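Local structure of polysaccharide Lyase Family 6 (Bacteroides cellulosilyticus, 6QPS) at residues 154-159 and 172-177; 178-183 and 199-204; 211-216 and 242-247; 238-243 and 262-267. The protein probably cleaves mannuronic acid-rich alginate as a calcium-binding polysaccharide lyase of family 6, built on a parallel beta-helix. All coordinates share one frame; numbering follows the deposited sequence.

Contact 1: residues 154-159 and 172-177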
loop_
_atom_site.group_PDB
_atom_site.type_symbol
_atom_site.label_atom_id
_atom_site.label_comp_id
_atom_site.label_asym_id
_atom_site.label_seq_id
_atom_site.Cartn_x
_atom_site.Cartn_y
_atom_site.Cartn_z
ATOM N N GLU A 154 6.516 12.951 9.576
ATOM C CA GLU A 154 5.114 13.347 9.528
ATOM C C GLU A 154 4.357 12.396 8.609
ATOM O O GLU A 154 4.896 11.950 7.591
ATOM C CB GLU A 154 4.895 14.816 9.098
ATOM C CG GLU A 154 5.423 15.172 7.716
ATOM C CD GLU A 154 5.445 16.674 7.424
ATOM O OE1 GLU A 154 5.007 17.493 8.277
ATOM O OE2 GLU A 154 5.905 17.033 6.322
ATOM N N TYR A 155 3.132 12.045 8.997
ATOM C CA TYR A 155 2.313 11.112 8.238
ATOM C C TYR A 155 1.186 11.889 7.572
ATOM O O TYR A 155 0.523 12.704 8.223
ATOM C CB TYR A 155 1.697 10.040 9.157
ATOM C CG TYR A 155 2.620 8.990 9.747
ATOM C CD1 TYR A 155 4.000 9.120 9.741
ATOM C CD2 TYR A 155 2.078 7.845 10.320
ATOM C CE1 TYR A 155 4.823 8.130 10.281
ATOM C CE2 TYR A 155 2.869 6.876 10.858
ATOM C CZ TYR A 155 4.242 7.007 10.870
ATOM O OH TYR A 155 5.039 6.037 11.442
ATOM N N TRP A 156 0.894 11.603 6.300
ATOM C CA TRP A 156 -0.109 12.396 5.587
ATOM C C TRP A 156 -1.539 12.053 6.017
ATOM O O TRP A 156 -2.299 12.936 6.427
ATOM C CB TRP A 156 0.085 12.288 4.071
ATOM C CG TRP A 156 1.192 13.209 3.565
ATOM C CD1 TRP A 156 1.954 14.077 4.314
ATOM C CD2 TRP A 156 1.649 13.344 2.213
ATOM N NE1 TRP A 156 2.865 14.714 3.510
ATOM C CE2 TRP A 156 2.670 14.307 2.213
ATOM C CE3 TRP A 156 1.293 12.741 1.005
ATOM C CZ2 TRP A 156 3.335 14.679 1.051
ATOM C CZ3 TRP A 156 1.934 13.146 -0.158
ATOM C CH2 TRP A 156 2.940 14.092 -0.124
ATOM N N VAL A 157 -1.914 10.777 5.933
ATOM C CA VAL A 157 -3.266 10.310 6.242
ATOM C C VAL A 157 -3.195 9.142 7.226
ATOM O O VAL A 157 -2.483 8.159 6.990
ATOM C CB VAL A 157 -4.021 9.885 4.968
ATOM C CG1 VAL A 157 -5.441 9.440 5.307
ATOM C CG2 VAL A 157 -4.033 10.995 3.949
ATOM N N GLY A 158 -3.916 9.271 8.341
ATOM C CA GLY A 158 -4.042 8.197 9.307
ATOM C C GLY A 158 -5.464 7.665 9.376
ATOM O O GLY A 158 -6.388 8.372 9.800
ATOM N N LEU A 159 -5.656 6.428 8.938
ATOM C CA LEU A 159 -6.950 5.785 9.085
ATOM C C LEU A 159 -7.104 5.194 10.487
ATOM O O LEU A 159 -6.176 4.572 11.031
ATOM C CB LEU A 159 -7.088 4.702 8.016
ATOM C CG LEU A 159 -7.508 5.136 6.611
ATOM C CD1 LEU A 159 -7.370 4.017 5.583
ATOM C CD2 LEU A 159 -8.986 5.609 6.635
ATOM N N ALA A 172 1.468 12.439 -3.991
ATOM C CA ALA A 172 2.797 12.402 -4.588
ATOM C C ALA A 172 3.757 13.408 -3.967
ATOM O O ALA A 172 3.362 14.410 -3.365
ATOM C CB ALA A 172 2.741 12.656 -6.104
ATOM N N ASN A 173 5.045 13.128 -4.158
ATOM C CA ASN A 173 6.144 14.043 -3.825
ATOM C C ASN A 173 6.277 14.313 -2.330
ATOM O O ASN A 173 6.554 15.441 -1.909
ATOM C CB ASN A 173 6.048 15.322 -4.647
ATOM C CG ASN A 173 6.044 15.017 -6.139
ATOM O OD1 ASN A 173 6.973 14.400 -6.634
ATOM N ND2 ASN A 173 4.971 15.357 -6.829
ATOM N N LYS A 174 6.119 13.255 -1.535
ATOM C CA LYS A 174 6.500 13.310 -0.130
ATOM C C LYS A 174 8.027 13.244 -0.032
ATOM O O LYS A 174 8.652 12.362 -0.632
ATOM C CB LYS A 174 5.829 12.186 0.663
ATOM C CG LYS A 174 5.923 12.451 2.179
ATOM C CD LYS A 174 5.171 11.384 2.994
ATOM C CE LYS A 174 4.885 11.778 4.438
ATOM N NZ LYS A 174 6.079 12.431 5.070
ATOM N N ARG A 175 8.627 14.209 0.684
ATOM C CA ARG A 175 10.074 14.380 0.756
ATOM C C ARG A 175 10.623 14.294 2.171
ATOM O O ARG A 175 11.850 14.290 2.340
ATOM C CB ARG A 175 10.492 15.717 0.117
ATOM C CG ARG A 175 10.012 15.879 -1.338
ATOM C CD ARG A 175 10.386 17.247 -1.957
ATOM N NE ARG A 175 9.741 17.439 -3.257
ATOM C CZ ARG A 175 10.213 16.962 -4.408
ATOM N NH1 ARG A 175 11.346 16.269 -4.436
ATOM N NH2 ARG A 175 9.563 17.194 -5.537
ATOM N N VAL A 176 9.762 14.251 3.179
ATOM C CA VAL A 176 10.138 14.070 4.575
ATOM C C VAL A 176 9.769 12.655 4.971
ATOM O O VAL A 176 8.842 12.060 4.418
ATOM C CB VAL A 176 9.389 15.119 5.427
ATOM C CG1 VAL A 176 9.563 14.872 6.915
ATOM C CG2 VAL A 176 9.850 16.546 5.043
ATOM N N GLY A 177 10.504 12.115 5.936
ATOM C CA GLY A 177 10.190 10.809 6.470
ATOM C C GLY A 177 8.750 10.687 6.938
ATOM O O GLY A 177 8.132 11.684 7.344
HETATM O O HOH W 1 5.993 15.149 4.372
#
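Lys174 lies along the Trp156 indole, and its ammonium ends among backbone carbonyls of both segments. CB sits over the benzo half of the ring, 3.5 Å from Trp156 CZ2. CG continues over the same face, CD passes above the junction of the two rings, and CE stands over the pyrrole half, 3.8 Å from the five-membered centroid and close to the ring normal: a CH-pi contact. The chain runs straight as far as CE and then bends at the last torsion (chi4 -43°), which drops NZ off the ring and toward Glu154. There NZ donates to Glu154 O at 2.8 Å and to Val176 O at 2.9 Å, with a weaker bond to Gly177 O. Water 1, at 2.8 Å from Lys174 NZ, passes the link on to Glu154 OE2; that carboxylate's other oxygen pairs with Lys145, and Trp156 NE1 goes to Cys140 O. Glu154 N closes the ring of contacts with a nearly straight bond to Gly177 O (3.0 Å). A methionine in place of Lys174 could still lie along the indole, but would probably leave Glu154 O without the donor described here. The contact ties the start of strand 155-159 to the loop between strands 170-172 and 181-183, while Ile137 of strand 131-138 packs on Trp156.

Contact 2: residues 178-183 and 199-204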
loop_
_atom_site.group_PDB
_atom_site.type_symbol
_atom_site.label_atom_id
_atom_site.label_comp_id
_atom_site.label_asym_id
_atom_site.label_seq_id
_atom_site.Cartn_x
_atom_site.Cartn_y
_atom_site.Cartn_z
ATOM N N GLY A 178 8.229 9.461 6.908
ATOM C CA GLY A 178 6.880 9.176 7.358
ATOM C C GLY A 178 5.985 8.600 6.288
ATOM O O GLY A 178 6.275 8.692 5.095
ATOM N N LEU A 179 4.877 8.012 6.723
ATOM C CA LEU A 179 3.947 7.332 5.835
ATOM C C LEU A 179 3.113 8.303 4.999
ATOM O O LEU A 179 2.706 9.365 5.466
ATOM C CB LEU A 179 2.996 6.494 6.693
ATOM C CG LEU A 179 3.352 5.013 6.867
ATOM C CD1 LEU A 179 3.135 4.269 5.527
ATOM C CD2 LEU A 179 4.736 4.800 7.449
ATOM N N VAL A 180 2.810 7.892 3.758
ATOM C CA VAL A 180 1.708 8.519 3.030
ATOM C C VAL A 180 0.377 8.147 3.693
ATOM O O VAL A 180 -0.448 9.017 4.008
ATOM C CB VAL A 180 1.741 8.161 1.526
ATOM C CG1 VAL A 180 0.477 8.630 0.826
ATOM C CG2 VAL A 180 2.981 8.758 0.865
ATOM N N LEU A 181 0.173 6.856 3.950
ATOM C CA LEU A 181 -1.097 6.345 4.463
ATOM C C LEU A 181 -0.837 5.248 5.490
ATOM O O LEU A 181 -0.400 4.141 5.141
ATOM C CB LEU A 181 -1.968 5.855 3.311
ATOM C CG LEU A 181 -3.327 5.247 3.607
ATOM C CD1 LEU A 181 -4.160 6.159 4.415
ATOM C CD2 LEU A 181 -4.056 4.919 2.291
ATOM N N GLN A 182 -1.129 5.556 6.753
ATOM C CA GLN A 182 -1.042 4.592 7.841
ATOM C C GLN A 182 -2.432 4.130 8.259
ATOM O O GLN A 182 -3.323 4.956 8.508
ATOM C CB GLN A 182 -0.380 5.242 9.053
ATOM C CG GLN A 182 -0.389 4.402 10.332
ATOM C CD GLN A 182 0.612 3.259 10.283
ATOM O OE1 GLN A 182 1.787 3.458 10.000
ATOM N NE2 GLN A 182 0.145 2.046 10.582
ATOM N N VAL A 183 -2.606 2.818 8.370
ATOM C CA VAL A 183 -3.788 2.226 8.995
ATOM C C VAL A 183 -3.421 1.951 10.455
ATOM O O VAL A 183 -2.628 1.043 10.747
ATOM C CB VAL A 183 -4.248 0.963 8.249
ATOM C CG1 VAL A 183 -5.519 0.425 8.908
ATOM C CG2 VAL A 183 -4.492 1.266 6.768
ATOM N N ASN A 199 -6.717 4.764 -6.141
ATOM C CA ASN A 199 -5.823 5.888 -5.893
ATOM C C ASN A 199 -4.562 5.761 -6.732
ATOM O O ASN A 199 -4.171 4.663 -7.153
ATOM C CB ASN A 199 -5.439 5.933 -4.417
ATOM C CG ASN A 199 -6.630 6.040 -3.534
ATOM O OD1 ASN A 199 -7.293 7.068 -3.473
ATOM N ND2 ASN A 199 -6.910 4.974 -2.816
ATOM N N PHE A 200 -3.942 6.910 -7.002
ATOM C CA PHE A 200 -2.656 6.999 -7.685
ATOM C C PHE A 200 -1.627 7.504 -6.670
ATOM O O PHE A 200 -1.639 8.684 -6.285
ATOM C CB PHE A 200 -2.767 7.930 -8.900
ATOM C CG PHE A 200 -1.618 7.810 -9.890
ATOM C CD1 PHE A 200 -0.388 8.384 -9.623
ATOM C CD2 PHE A 200 -1.789 7.122 -11.079
ATOM C CE1 PHE A 200 0.650 8.281 -10.542
ATOM C CE2 PHE A 200 -0.753 7.012 -11.989
ATOM C CZ PHE A 200 0.458 7.583 -11.706
ATOM N N PHE A 201 -0.754 6.606 -6.232
ATOM C CA PHE A 201 0.344 6.943 -5.328
ATOM C C PHE A 201 1.543 7.223 -6.231
ATOM O O PHE A 201 2.097 6.303 -6.834
ATOM C CB PHE A 201 0.614 5.792 -4.360
ATOM C CG PHE A 201 -0.538 5.483 -3.433
ATOM C CD1 PHE A 201 -1.446 4.508 -3.771
ATOM C CD2 PHE A 201 -0.718 6.160 -2.235
ATOM C CE1 PHE A 201 -2.514 4.211 -2.959
ATOM C CE2 PHE A 201 -1.788 5.846 -1.387
ATOM C CZ PHE A 201 -2.689 4.880 -1.760
ATOM N N GLY A 202 1.889 8.499 -6.405
ATOM C CA GLY A 202 2.961 8.910 -7.296
ATOM C C GLY A 202 4.339 8.941 -6.662
ATOM O O GLY A 202 4.607 8.330 -5.619
ATOM N N GLU A 203 5.215 9.709 -7.296
ATOM C CA GLU A 203 6.634 9.566 -7.062
ATOM C C GLU A 203 7.010 9.811 -5.607
ATOM O O GLU A 203 6.534 10.752 -4.956
ATOM C CB GLU A 203 7.385 10.538 -7.968
ATOM C CG GLU A 203 8.902 10.375 -7.853
ATOM C CD GLU A 203 9.665 10.883 -9.063
ATOM O OE1 GLU A 203 9.167 11.802 -9.739
ATOM O OE2 GLU A 203 10.769 10.357 -9.325
ATOM N N ARG A 204 7.932 8.982 -5.129
ATOM C CA ARG A 204 8.629 9.206 -3.875
ATOM C C ARG A 204 10.091 8.876 -4.118
ATOM O O ARG A 204 10.412 7.741 -4.497
ATOM C CB ARG A 204 8.072 8.337 -2.746
ATOM C CG ARG A 204 8.598 8.788 -1.374
ATOM C CD ARG A 204 7.942 8.130 -0.178
ATOM N NE ARG A 204 8.366 8.837 1.019
ATOM C CZ ARG A 204 7.782 8.728 2.211
ATOM N NH1 ARG A 204 6.768 7.890 2.384
ATOM N NH2 ARG A 204 8.227 9.471 3.214
#
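Arg204 reaches Gly178 because its chain is stretched out from CB to NE, with CG swung opposite the backbone nitrogen (chi1 -168°), whereas Phe201 keeps CG beside its own nitrogen (chi1 -63°), a turn that points the ring edge at Val180 and Leu181. The arginine grips end-on: NH2 at 2.8 Å and NH1 at 2.9 Å both donate to Gly178 O, which lies in the guanidinium plane. Each bond is bent, to 144° at the NH2 hydrogen, as expected when two N-H groups share one acceptor. That fork fixes the rotation of the guanidinium and supplies a buried carbonyl with two donors. Beside it, Val180 divides its branches. CG2 lies 4.2 Å from Arg204 NH1, and CG1 meets the edge of Phe201 at CD2 (4.1 Å). Leu181 CD2 approaches the same ring near its plane, at CZ. The ring also stacks with Phe236 and meets Phe171. Phe200, the residue before it, packs on helix 454-465. An aromatic ladder running through successive coils, with an apolar interior contributed by different faces of the turn, is a hallmark of the parallel beta-helix fold.

Contact 3: residues 211-216 and 242-247. With CA (calcium ion), chain C.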
loop_
_atom_site.group_PDB
_atom_site.type_symbol
_atom_site.label_atom_id
_atom_site.label_comp_id
_atom_site.label_asym_id
_atom_site.label_seq_id
_atom_site.Cartn_x
_atom_site.Cartn_y
_atom_site.Cartn_z
ATOM N N GLY A 211 11.614 4.061 6.942
ATOM C CA GLY A 211 10.517 4.930 7.300
ATOM C C GLY A 211 9.976 5.796 6.185
ATOM O O GLY A 211 9.512 6.907 6.464
ATOM N N ALA A 212 9.971 5.305 4.938
ATOM C CA ALA A 212 9.471 6.047 3.789
ATOM C C ALA A 212 8.466 5.199 3.007
ATOM O O ALA A 212 8.347 5.323 1.787
ATOM C CB ALA A 212 10.617 6.579 2.918
ATOM N N GLU A 213 7.744 4.315 3.707
ATOM C CA GLU A 213 6.727 3.471 3.093
ATOM C C GLU A 213 5.595 4.334 2.520
ATOM O O GLU A 213 5.338 5.455 2.974
ATOM C CB GLU A 213 6.141 2.532 4.150
ATOM C CG GLU A 213 7.151 1.587 4.822
ATOM C CD GLU A 213 7.825 2.124 6.100
ATOM O OE1 GLU A 213 7.737 3.347 6.383
ATOM O OE2 GLU A 213 8.474 1.297 6.815
ATOM N N ILE A 214 4.880 3.786 1.537
ATOM C CA ILE A 214 3.659 4.428 1.048
ATOM C C ILE A 214 2.461 4.050 1.918
ATOM O O ILE A 214 1.746 4.924 2.417
ATOM C CB ILE A 214 3.408 4.082 -0.431
ATOM C CG1 ILE A 214 4.606 4.431 -1.327
ATOM C CG2 ILE A 214 2.158 4.809 -0.956
ATOM C CD1 ILE A 214 5.064 5.873 -1.276
ATOM N N ILE A 215 2.206 2.748 2.104
ATOM C CA ILE A 215 1.132 2.270 2.970
ATOM C C ILE A 215 1.717 1.326 4.016
ATOM O O ILE A 215 2.513 0.435 3.686
ATOM C CB ILE A 215 0.041 1.525 2.168
ATOM C CG1 ILE A 215 -0.592 2.385 1.079
ATOM C CG2 ILE A 215 -1.055 0.960 3.100
ATOM C CD1 ILE A 215 -1.603 1.668 0.215
ATOM N N ARG A 216 1.266 1.472 5.261
ATOM C CA ARG A 216 1.574 0.537 6.341
ATOM C C ARG A 216 0.254 0.141 6.995
ATOM O O ARG A 216 -0.532 1.016 7.392
ATOM C CB ARG A 216 2.534 1.121 7.386
ATOM C CG ARG A 216 2.996 0.079 8.416
ATOM C CD ARG A 216 3.610 0.779 9.615
ATOM N NE ARG A 216 4.943 1.331 9.396
ATOM C CZ ARG A 216 5.389 2.469 9.904
ATOM N NH1 ARG A 216 4.598 3.275 10.591
ATOM N NH2 ARG A 216 6.641 2.833 9.700
ATOM N N GLU A 242 11.917 3.524 -0.144
ATOM C CA GLU A 242 12.588 2.457 0.594
ATOM C C GLU A 242 12.091 1.114 0.067
ATOM O O GLU A 242 11.235 1.054 -0.817
ATOM C CB GLU A 242 12.302 2.565 2.089
ATOM C CG GLU A 242 10.809 2.478 2.422
ATOM C CD GLU A 242 10.583 1.732 3.716
ATOM O OE1 GLU A 242 10.469 0.486 3.679
ATOM O OE2 GLU A 242 10.525 2.403 4.775
ATOM N N ASN A 243 12.547 0.029 0.703
ATOM C CA ASN A 243 12.313 -1.304 0.162
ATOM C C ASN A 243 10.885 -1.798 0.337
ATOM O O ASN A 243 10.511 -2.759 -0.343
ATOM C CB ASN A 243 13.339 -2.318 0.679
ATOM C CG ASN A 243 13.285 -2.533 2.160
ATOM O OD1 ASN A 243 12.502 -1.920 2.869
ATOM N ND2 ASN A 243 14.132 -3.437 2.644
ATOM N N GLU A 244 10.061 -1.155 1.177
ATOM C CA GLU A 244 8.645 -1.514 1.290
ATOM C C GLU A 244 7.796 -0.409 0.655
ATOM O O GLU A 244 7.705 0.706 1.198
ATOM C CB GLU A 244 8.200 -1.680 2.745
ATOM C CG GLU A 244 8.956 -2.705 3.552
ATOM C CD GLU A 244 8.540 -2.675 5.007
ATOM O OE1 GLU A 244 8.771 -1.621 5.657
ATOM O OE2 GLU A 244 7.970 -3.690 5.491
ATOM N N ILE A 245 7.103 -0.739 -0.447
ATOM C CA ILE A 245 6.039 0.127 -0.951
ATOM C C ILE A 245 4.828 0.026 -0.035
ATOM O O ILE A 245 4.316 1.036 0.485
ATOM C CB ILE A 245 5.663 -0.253 -2.395
ATOM C CG1 ILE A 245 6.863 -0.226 -3.349
ATOM C CG2 ILE A 245 4.532 0.647 -2.886
ATOM C CD1 ILE A 245 6.545 -0.923 -4.668
ATOM N N ILE A 246 4.368 -1.207 0.186
ATOM C CA ILE A 246 3.316 -1.526 1.139
ATOM C C ILE A 246 3.930 -2.452 2.174
ATOM O O ILE A 246 4.489 -3.507 1.815
ATOM C CB ILE A 246 2.117 -2.213 0.477
ATOM C CG1 ILE A 246 1.551 -1.374 -0.679
ATOM C CG2 ILE A 246 1.057 -2.514 1.537
ATOM C CD1 ILE A 246 0.359 -2.048 -1.366
ATOM N N SER A 247 3.844 -2.055 3.440
ATOM C CA SER A 247 4.286 -2.871 4.573
ATOM C C SER A 247 3.045 -3.378 5.313
ATOM O O SER A 247 2.376 -2.632 6.039
ATOM C CB SER A 247 5.171 -2.008 5.451
ATOM O OG SER A 247 5.716 -2.692 6.546
HETATM CA CA CA C . 10.309 0.046 6.030
HETATM O O HOH W 2 6.808 -0.589 8.080
HETATM O O HOH W 3 10.299 -1.001 8.236
HETATM O O HOH W 4 12.093 -1.547 5.431
#
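Residues 211-216 and 242-247 run side by side as parallel neighbours, with Ile215 bridged to Ile246 and Arg216 to Ser247. Ser247 N gives an almost straight bond to Ile215 O (2.8 Å). At the corner just before, Ile245 O takes two donors, Ile214 N and Ile215 N, so the two chains turn together. Ile214 and Ile245 lie side by side, and Ile215 CB meets Ile246 CG2 on the same face of the sheet.

Upstream of the corner, three carboxylates converge on a calcium ion. Glu242 is bidentate but uneven, with OE1 at 2.4 Å and OE2 at 2.7 Å from the metal. Glu213 OE2 (2.4 Å) and Glu244 OE1 (2.3 Å) each bind through one oxygen, and waters 3 and 4 and Asn210 bring the coordination to seven oxygens. The bend at Glu213's second torsion (chi2 90°) turns its carboxylate toward the metal, while its CG lies 3.5 Å from Glu242 OE2. The longer-bound oxygen of Glu242 is also held by Gly211 N (2.9 Å) and Ala212 N, while Glu244 N secures OE1, so backbone N-H groups set the carboxylate's orientation. Ser247 OG donates to Glu244 OE2 at 2.7 Å from above the carboxylate plane. Water 2 joins Glu213 OE2, Ser247 OG and Arg216 NE. The Arg216 guanidinium faces Glu213 OE1 through charge alone; its NH1 bonds to Gln182 and Tyr155. Calcium probably offsets the clustered negative charge.

In the beta-helix, strand 215-218 lies between strands 181-183 and 244-249, and Phe236 of strand 230-237 packs against all four isoleucines.

Contact 4: residues 238-243 and 262-267. With CA (calcium ion), chain C.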
loop_
_atom_site.group_PDB
_atom_site.type_symbol
_atom_site.label_atom_id
_atom_site.label_comp_id
_atom_site.label_asym_id
_atom_site.label_seq_id
_atom_site.Cartn_x
_atom_site.Cartn_y
_atom_site.Cartn_z
ATOM N N ARG A 238 6.575 5.003 -9.417
ATOM C CA ARG A 238 7.854 5.557 -8.972
ATOM C C ARG A 238 7.862 5.778 -7.463
ATOM O O ARG A 238 8.476 6.728 -6.952
ATOM C CB ARG A 238 8.210 6.811 -9.782
ATOM C CG ARG A 238 8.378 6.446 -11.251
ATOM C CD ARG A 238 8.661 7.644 -12.091
ATOM N NE ARG A 238 8.931 7.234 -13.468
ATOM C CZ ARG A 238 9.032 8.064 -14.501
ATOM N NH1 ARG A 238 8.863 9.374 -14.326
ATOM N NH2 ARG A 238 9.301 7.568 -15.709
ATOM N N CYS A 239 7.246 4.832 -6.734
ATOM C CA CYS A 239 7.263 4.856 -5.269
ATOM C C CYS A 239 8.548 4.184 -4.801
ATOM O O CYS A 239 8.616 2.951 -4.704
ATOM C CB CYS A 239 6.040 4.151 -4.686
ATOM S SG CYS A 239 4.433 4.840 -5.191
ATOM N N SER A 240 9.573 4.985 -4.508
ATOM C CA SER A 240 10.941 4.490 -4.377
ATOM C C SER A 240 11.615 5.026 -3.125
ATOM O O SER A 240 12.837 5.150 -3.073
ATOM C CB SER A 240 11.751 4.823 -5.634
ATOM O OG SER A 240 11.093 4.236 -6.753
ATOM N N GLY A 241 10.839 5.298 -2.081
ATOM C CA GLY A 241 11.440 5.808 -0.858
ATOM C C GLY A 241 12.316 4.801 -0.136
ATOM O O GLY A 241 13.315 5.187 0.491
ATOM N N GLU A 242 11.917 3.524 -0.144
ATOM C CA GLU A 242 12.588 2.457 0.594
ATOM C C GLU A 242 12.091 1.114 0.067
ATOM O O GLU A 242 11.235 1.054 -0.817
ATOM C CB GLU A 242 12.302 2.565 2.089
ATOM C CG GLU A 242 10.809 2.478 2.422
ATOM C CD GLU A 242 10.583 1.732 3.716
ATOM O OE1 GLU A 242 10.469 0.486 3.679
ATOM O OE2 GLU A 242 10.525 2.403 4.775
ATOM N N ASN A 243 12.547 0.029 0.703
ATOM C CA ASN A 243 12.313 -1.304 0.162
ATOM C C ASN A 243 10.885 -1.798 0.337
ATOM O O ASN A 243 10.511 -2.759 -0.343
ATOM C CB ASN A 243 13.339 -2.318 0.679
ATOM C CG ASN A 243 13.285 -2.533 2.160
ATOM O OD1 ASN A 243 12.502 -1.920 2.869
ATOM N ND2 ASN A 243 14.132 -3.437 2.644
ATOM N N GLU A 262 7.632 0.894 -11.977
ATOM C CA GLU A 262 8.926 1.563 -11.782
ATOM C C GLU A 262 9.150 1.980 -10.324
ATOM O O GLU A 262 9.702 3.046 -10.050
ATOM C CB GLU A 262 9.075 2.769 -12.720
ATOM C CG GLU A 262 9.200 2.378 -14.189
ATOM C CD GLU A 262 9.547 3.545 -15.109
ATOM O OE1 GLU A 262 9.524 4.722 -14.676
ATOM O OE2 GLU A 262 9.829 3.267 -16.294
ATOM N N SER A 263 8.742 1.126 -9.381
ATOM C CA SER A 263 8.756 1.461 -7.957
ATOM C C SER A 263 9.825 0.637 -7.251
ATOM O O SER A 263 9.740 -0.601 -7.228
ATOM C CB SER A 263 7.369 1.215 -7.341
ATOM O OG SER A 263 6.418 2.177 -7.800
ATOM N N ALA A 264 10.797 1.318 -6.634
ATOM C CA ALA A 264 11.963 0.661 -6.029
ATOM C C ALA A 264 11.671 0.102 -4.634
ATOM O O ALA A 264 12.316 0.451 -3.642
ATOM C CB ALA A 264 13.143 1.630 -5.976
ATOM N N GLY A 265 10.730 -0.822 -4.584
ATOM C CA GLY A 265 10.396 -1.557 -3.377
ATOM C C GLY A 265 9.443 -2.674 -3.736
ATOM O O GLY A 265 9.229 -2.966 -4.911
ATOM N N GLY A 266 8.891 -3.327 -2.707
ATOM C CA GLY A 266 8.021 -4.477 -2.897
ATOM C C GLY A 266 6.738 -4.394 -2.099
ATOM O O GLY A 266 6.498 -3.458 -1.316
ATOM N N LEU A 267 5.891 -5.396 -2.340
ATOM C CA LEU A 267 4.712 -5.684 -1.531
ATOM C C LEU A 267 5.142 -6.686 -0.459
ATOM O O LEU A 267 5.457 -7.843 -0.769
ATOM C CB LEU A 267 3.598 -6.230 -2.422
ATOM C CG LEU A 267 2.214 -6.372 -1.783
ATOM C CD1 LEU A 267 1.158 -6.723 -2.860
ATOM C CD2 LEU A 267 2.153 -7.401 -0.619
HETATM CA CA CA C . 10.309 0.046 6.030
HETATM O O HOH W 5 12.193 4.029 -9.311
HETATM O O HOH W 3 10.299 -1.001 8.236
HETATM O O HOH W 4 12.093 -1.547 5.431
#
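Glu262 opens the contact by reaching alongside Arg238, the two side chains pointing the same way with guanidinium and carboxylate nearly coplanar. One oxygen takes both donors: Arg238 NE reaches Glu262 OE1 at 2.8 Å almost along the C-O axis, and NH2 meets its syn lone pair at 3.0 Å. The other oxygen bonds to His285. An alanine replacing Arg238 would probably leave Glu262 OE1 without its charged mate and the carboxylate freer to turn. Next, Ser263 OG accepts from Cys239 N (3.0 Å) and is also bonded to Tyr261 O. Ala264 N answers in the reverse sense, donating to Ser240 OG (2.9 Å), while the CB atoms of these two residues press together at 3.5 Å. Water 5 links Ser240 OG to Glu262 O. Ala264 is the centre of an inverse gamma turn, closed by Gly265 N on Ser263 O. At Gly265 a side chain would run into the carbonyl oxygens of Glu242 and Asn243. Gly266 N then donates to Asn243 O at 2.9 Å, at the start of strand 266-271. Serine hydroxyls thus stand in for strand pairing through the turn, and the bond at Asn243 holds backbone beside the calcium ligand Glu242.

All four contacts belong to successive coils of one parallel beta-helix. Contacts 1, 2 and 3 are buried; contact 4 is partly exposed and carries the one direct salt bridge across its segments. Contacts 1 and 2 hold the neighbouring strands 155-159 and 181-183 respectively, and both meet backbone carbonyls with a buried cation. In contact 3 the charge is reversed: carboxylates gather round calcium, and two parallel bridges join the strands. Contact 4 shares Glu242 and Asn243 with it, and Ile245 N joins Gly266 O between them. Arg216 of contact 3 reaches back to Tyr155 of contact 1 and Gln182 of contact 2, while contacts 1 and 4 do not touch.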